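Local coordinates for encapsidation protein (Bacillus phage phi29, PDB 5HD9) that probably hydrolyses ATP to drive packaging of the viral DNA into the phage prohead, this N-terminal domain carrying the ATPase fold, at residues A[109-121]-A[149-163]. Residues are numbered along the deposited sequence; the frame is centred on the assembly and turned at random.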
loop_
_atom_site.group_PDB
_atom_site.type_symbol
_atom_site.label_atom_id
_atom_site.label_comp_id
_atom_site.label_asym_id
_atom_site.label_seq_id
_atom_site.Cartn_x
_atom_site.Cartn_y
_atom_site.Cartn_z
ATOM N N VAL A 109 3.307 -12.305 5.403
ATOM C CA VAL A 109 3.110 -11.007 4.767
ATOM C C VAL A 109 4.442 -10.272 4.654
ATOM O O VAL A 109 5.207 -10.216 5.614
ATOM C CB VAL A 109 2.102 -10.140 5.558
ATOM C CG1 VAL A 109 1.975 -8.749 4.941
ATOM C CG2 VAL A 109 0.743 -10.826 5.612
ATOM N N SER A 110 4.722 -9.716 3.476
ATOM C CA SER A 110 5.937 -8.926 3.278
ATOM C C SER A 110 5.647 -7.561 2.652
ATOM O O SER A 110 6.514 -6.692 2.638
ATOM C CB SER A 110 6.937 -9.691 2.406
ATOM O OG SER A 110 6.577 -9.628 1.038
ATOM N N THR A 111 4.436 -7.372 2.136
ATOM C CA THR A 111 4.050 -6.084 1.569
ATOM C C THR A 111 2.685 -5.634 2.074
ATOM O O THR A 111 1.728 -6.412 2.093
ATOM C CB THR A 111 4.024 -6.125 0.024
ATOM O OG1 THR A 111 5.323 -6.473 -0.471
ATOM C CG2 THR A 111 3.634 -4.767 -0.542
ATOM N N ILE A 112 2.618 -4.371 2.489
ATOM C CA ILE A 112 1.361 -3.715 2.826
ATOM C C ILE A 112 1.166 -2.518 1.905
ATOM O O ILE A 112 2.057 -1.677 1.780
ATOM C CB ILE A 112 1.325 -3.229 4.293
ATOM C CG1 ILE A 112 1.501 -4.406 5.254
ATOM C CG2 ILE A 112 0.011 -2.493 4.582
ATOM C CD1 ILE A 112 1.846 -3.991 6.678
ATOM N N VAL A 113 0.003 -2.446 1.267
ATOM C CA VAL A 113 -0.333 -1.309 0.421
ATOM C C VAL A 113 -1.528 -0.563 1.006
ATOM O O VAL A 113 -2.632 -1.096 1.101
ATOM C CB VAL A 113 -0.637 -1.744 -1.020
ATOM C CG1 VAL A 113 -0.994 -0.538 -1.882
ATOM C CG2 VAL A 113 0.566 -2.470 -1.604
ATOM N N PHE A 114 -1.276 0.680 1.400
ATOM C CA PHE A 114 -2.281 1.539 2.005
ATOM C C PHE A 114 -2.639 2.628 1.005
ATOM O O PHE A 114 -1.967 3.651 0.925
ATOM C CB PHE A 114 -1.747 2.131 3.314
ATOM C CG PHE A 114 -2.761 2.916 4.111
ATOM C CD1 PHE A 114 -4.040 3.160 3.628
ATOM C CD2 PHE A 114 -2.419 3.413 5.356
ATOM C CE1 PHE A 114 -4.954 3.887 4.375
ATOM C CE2 PHE A 114 -3.330 4.141 6.106
ATOM C CZ PHE A 114 -4.598 4.377 5.615
ATOM N N ASP A 115 -3.702 2.404 0.241
ATOM C CA ASP A 115 -4.074 3.338 -0.812
ATOM C C ASP A 115 -4.928 4.474 -0.256
ATOM O O ASP A 115 -5.714 4.277 0.676
ATOM C CB ASP A 115 -4.814 2.610 -1.934
ATOM C CG ASP A 115 -4.823 3.394 -3.236
ATOM O OD1 ASP A 115 -4.207 4.479 -3.295
ATOM O OD2 ASP A 115 -5.437 2.915 -4.211
ATOM N N GLU A 116 -4.754 5.660 -0.838
ATOM C CA GLU A 116 -5.474 6.864 -0.434
ATOM C C GLU A 116 -5.321 7.154 1.061
ATOM O O GLU A 116 -6.311 7.352 1.766
ATOM C CB GLU A 116 -6.952 6.737 -0.804
ATOM C CG GLU A 116 -7.176 6.401 -2.274
ATOM C CD GLU A 116 -8.615 6.580 -2.721
ATOM O OE1 GLU A 116 -9.419 7.158 -1.960
ATOM O OE2 GLU A 116 -8.940 6.140 -3.844
ATOM N N PHE A 117 -4.077 7.204 1.529
ATOM C CA PHE A 117 -3.793 7.326 2.961
ATOM C C PHE A 117 -3.941 8.749 3.496
ATOM O O PHE A 117 -3.924 8.965 4.708
ATOM C CB PHE A 117 -2.382 6.818 3.265
ATOM C CG PHE A 117 -1.292 7.814 2.955
ATOM C CD1 PHE A 117 -0.795 7.942 1.668
ATOM C CD2 PHE A 117 -0.758 8.613 3.956
ATOM C CE1 PHE A 117 0.206 8.852 1.383
ATOM C CE2 PHE A 117 0.248 9.525 3.676
ATOM C CZ PHE A 117 0.730 9.642 2.388
ATOM N N ILE A 118 -4.071 9.719 2.597
ATOM C CA ILE A 118 -4.320 11.099 2.996
ATOM C C ILE A 118 -5.816 11.381 2.902
ATOM O O ILE A 118 -6.420 11.162 1.850
ATOM C CB ILE A 118 -3.544 12.102 2.112
ATOM C CG1 ILE A 118 -2.035 11.899 2.272
ATOM C CG2 ILE A 118 -3.920 13.540 2.469
ATOM C CD1 ILE A 118 -1.197 12.687 1.280
ATOM N N ARG A 119 -6.413 11.850 3.995
ATOM C CA ARG A 119 -7.822 12.216 3.969
ATOM C C ARG A 119 -7.962 13.377 2.998
ATOM O O ARG A 119 -7.644 14.522 3.322
ATOM C CB ARG A 119 -8.338 12.575 5.361
ATOM C CG ARG A 119 -8.686 11.369 6.216
ATOM C CD ARG A 119 -9.841 10.552 5.633
ATOM N NE ARG A 119 -11.119 11.252 5.702
ATOM C CZ ARG A 119 -12.233 10.830 5.113
ATOM N NH1 ARG A 119 -12.232 9.715 4.394
ATOM N NH2 ARG A 119 -13.352 11.529 5.236
ATOM N N GLU A 120 -8.462 13.056 1.807
ATOM C CA GLU A 120 -8.210 13.856 0.616
ATOM C C GLU A 120 -9.427 14.638 0.145
ATOM O O GLU A 120 -10.366 14.030 -0.366
ATOM C CB GLU A 120 -7.730 12.932 -0.522
ATOM C CG GLU A 120 -7.621 13.589 -1.913
ATOM C CD GLU A 120 -7.735 12.595 -3.066
ATOM O OE1 GLU A 120 -8.144 11.434 -2.838
ATOM O OE2 GLU A 120 -7.408 12.980 -4.211
ATOM N N LYS A 121 -9.447 15.961 0.310
ATOM C CA LYS A 121 -8.609 16.726 1.234
ATOM C C LYS A 121 -9.558 17.142 2.339
ATOM O O LYS A 121 -9.160 17.676 3.380
ATOM C CB LYS A 121 -7.982 17.968 0.565
ATOM C CG LYS A 121 -7.931 17.931 -0.962
ATOM C CD LYS A 121 -6.935 16.888 -1.442
ATOM C CE LYS A 121 -5.546 17.461 -1.648
ATOM N NZ LYS A 121 -5.361 17.936 -3.043
ATOM N N ARG A 149 7.898 -4.203 3.423
ATOM C CA ARG A 149 7.653 -2.791 3.199
ATOM C C ARG A 149 6.174 -2.456 3.208
ATOM O O ARG A 149 5.337 -3.226 2.729
ATOM C CB ARG A 149 8.276 -2.345 1.877
ATOM C CG ARG A 149 7.538 -2.822 0.643
ATOM C CD ARG A 149 8.492 -3.006 -0.524
ATOM N NE ARG A 149 9.190 -4.291 -0.441
ATOM C CZ ARG A 149 10.513 -4.456 -0.425
ATOM N NH1 ARG A 149 11.348 -3.418 -0.494
ATOM N NH2 ARG A 149 11.007 -5.682 -0.345
ATOM N N CYS A 150 5.875 -1.302 3.788
ATOM C CA CYS A 150 4.554 -0.713 3.722
ATOM C C CYS A 150 4.634 0.436 2.735
ATOM O O CYS A 150 5.529 1.279 2.831
ATOM C CB CYS A 150 4.093 -0.234 5.098
ATOM S SG CYS A 150 2.454 0.523 5.099
ATOM N N ILE A 151 3.718 0.451 1.773
ATOM C CA ILE A 151 3.697 1.486 0.748
ATOM C C ILE A 151 2.353 2.204 0.777
ATOM O O ILE A 151 1.309 1.605 0.519
ATOM C CB ILE A 151 3.963 0.900 -0.650
ATOM C CG1 ILE A 151 5.320 0.188 -0.670
ATOM C CG2 ILE A 151 3.953 1.999 -1.701
ATOM C CD1 ILE A 151 5.401 -0.948 -1.643
ATOM N N CYS A 152 2.397 3.490 1.108
ATOM C CA CYS A 152 1.197 4.310 1.201
ATOM C C CYS A 152 1.078 5.197 -0.033
ATOM O O CYS A 152 2.039 5.863 -0.413
ATOM C CB CYS A 152 1.228 5.156 2.474
ATOM S SG CYS A 152 1.453 4.173 3.980
ATOM N N LEU A 153 -0.102 5.194 -0.651
ATOM C CA LEU A 153 -0.338 5.934 -1.887
ATOM C C LEU A 153 -1.404 7.010 -1.712
ATOM O O LEU A 153 -2.374 6.826 -0.975
ATOM C CB LEU A 153 -0.773 4.986 -3.005
ATOM C CG LEU A 153 -0.008 3.675 -3.189
ATOM C CD1 LEU A 153 -0.762 2.789 -4.165
ATOM C CD2 LEU A 153 1.406 3.933 -3.683
ATOM N N SER A 154 -1.230 8.126 -2.413
ATOM C CA SER A 154 -2.242 9.178 -2.434
ATOM C C SER A 154 -2.125 10.038 -3.682
ATOM O O SER A 154 -1.023 10.301 -4.165
ATOM C CB SER A 154 -2.128 10.061 -1.190
ATOM O OG SER A 154 -3.055 11.132 -1.249
ATOM N N ASN A 155 -3.271 10.472 -4.198
ATOM C CA ASN A 155 -3.305 11.434 -5.289
ATOM C C ASN A 155 -3.076 12.836 -4.747
ATOM O O ASN A 155 -2.775 13.767 -5.494
ATOM C CB ASN A 155 -4.637 11.368 -6.043
ATOM C CG ASN A 155 -4.966 9.972 -6.544
ATOM O OD1 ASN A 155 -6.046 9.448 -6.275
ATOM N ND2 ASN A 155 -4.039 9.365 -7.279
ATOM N N ALA A 156 -3.223 12.978 -3.434
ATOM C CA ALA A 156 -2.994 14.251 -2.770
ATOM C C ALA A 156 -1.515 14.437 -2.488
ATOM O O ALA A 156 -0.709 13.525 -2.670
ATOM C CB ALA A 156 -3.787 14.330 -1.480
ATOM N N VAL A 157 -1.166 15.631 -2.035
ATOM C CA VAL A 157 0.213 15.947 -1.715
ATOM C C VAL A 157 0.180 16.918 -0.534
ATOM O O VAL A 157 0.781 17.988 -0.547
ATOM C CB VAL A 157 0.956 16.500 -2.971
ATOM C CG1 VAL A 157 0.172 17.633 -3.608
ATOM C CG2 VAL A 157 2.410 16.898 -2.670
ATOM N N SER A 158 -0.577 16.526 0.488
ATOM C CA SER A 158 -0.550 17.210 1.771
ATOM C C SER A 158 0.726 16.819 2.494
ATOM O O SER A 158 0.842 15.713 3.020
ATOM C CB SER A 158 -1.775 16.858 2.616
ATOM O OG SER A 158 -1.674 17.425 3.910
ATOM N N VAL A 159 1.685 17.735 2.495
ATOM C CA VAL A 159 2.997 17.495 3.077
ATOM C C VAL A 159 2.905 17.540 4.603
ATOM O O VAL A 159 3.843 17.168 5.310
ATOM C CB VAL A 159 4.011 18.537 2.548
ATOM C CG1 VAL A 159 5.397 18.320 3.134
ATOM C CG2 VAL A 159 4.051 18.493 1.015
ATOM N N VAL A 160 1.755 17.978 5.107
ATOM C CA VAL A 160 1.513 18.048 6.541
ATOM C C VAL A 160 0.295 17.189 6.870
ATOM O O VAL A 160 -0.823 17.678 7.025
ATOM C CB VAL A 160 1.348 19.527 6.992
ATOM C CG1 VAL A 160 0.696 19.665 8.370
ATOM C CG2 VAL A 160 2.712 20.203 6.993
ATOM N N ASN A 161 0.541 15.884 6.932
ATOM C CA ASN A 161 -0.464 14.897 7.294
ATOM C C ASN A 161 0.012 14.140 8.533
ATOM O O ASN A 161 1.180 14.241 8.902
ATOM C CB ASN A 161 -0.719 13.942 6.126
ATOM C CG ASN A 161 0.465 13.040 5.838
ATOM O OD1 ASN A 161 0.680 12.041 6.521
ATOM N ND2 ASN A 161 1.235 13.386 4.814
ATOM N N PRO A 162 -0.885 13.383 9.183
ATOM C CA PRO A 162 -0.533 12.749 10.459
ATOM C C PRO A 162 0.725 11.884 10.399
ATOM O O PRO A 162 1.488 11.865 11.364
ATOM C CB PRO A 162 -1.761 11.889 10.771
ATOM C CG PRO A 162 -2.880 12.553 10.047
ATOM C CD PRO A 162 -2.275 13.090 8.791
ATOM N N TYR A 163 0.943 11.193 9.284
ATOM C CA TYR A 163 2.095 10.309 9.158
ATOM C C TYR A 163 3.390 11.106 9.053
ATOM O O TYR A 163 4.362 10.808 9.745
ATOM C CB TYR A 163 1.922 9.378 7.952
ATOM C CG TYR A 163 0.792 8.397 8.160
ATOM C CD1 TYR A 163 -0.515 8.733 7.839
ATOM C CD2 TYR A 163 1.029 7.147 8.717
ATOM C CE1 TYR A 163 -1.552 7.846 8.048
ATOM C CE2 TYR A 163 -0.000 6.254 8.928
ATOM C CZ TYR A 163 -1.289 6.608 8.592
ATOM O OH TYR A 163 -2.318 5.724 8.807
HETATM O O HOH W 1 7.961 -6.706 -0.113
HETATM O O HOH W 2 -5.340 9.972 -0.218
HETATM O O HOH W 3 -5.622 9.442 -3.587
#
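Ser-154 OG and Ile-118 O are joined across the contact by a water, which lies 2.8 Å from Ser-154 OG and donates to the carbonyl. The backbone N of Ala-156 also donates to Ser-154 OG, closing an ST turn, and Ile-118 CD1 lies 3.5 Å from Ser-154 OG. Upstream, strands 109-115 and 149-153 run parallel as neighbours in the central sheet, Ile-112 O taking a nearly straight bond from Ile-151 N at 2.7 Å. The ladder ends where Phe-117 N reaches Leu-153 O at 3.1 Å. CG of Phe-117 sits between its backbone N and carbonyl carbon (chi1 80°), which turns the ring in between Ile-118 CG1 and Cys-152 CB, the latter 3.9 Å from the ring centroid in a CH-pi contact. Its edge points to the face of Tyr-163 in an offset edge-to-face pair, planes 80° apart. Tyr-163 OH lies at the Phe-114 ring edge, 3.3 Å from Phe-114 CE2, and is hydrogen-bonded to Glu-130 OE1. The strands and connecting helix 130-141 form a beta-alpha-beta unit that places an aromatic cluster on the Phe-114 face and Asp-115 on the other, its OD2 hydrogen-bonded to Ser-28 OG of the probable P-loop (Walker A), consistent with the ASCE fold.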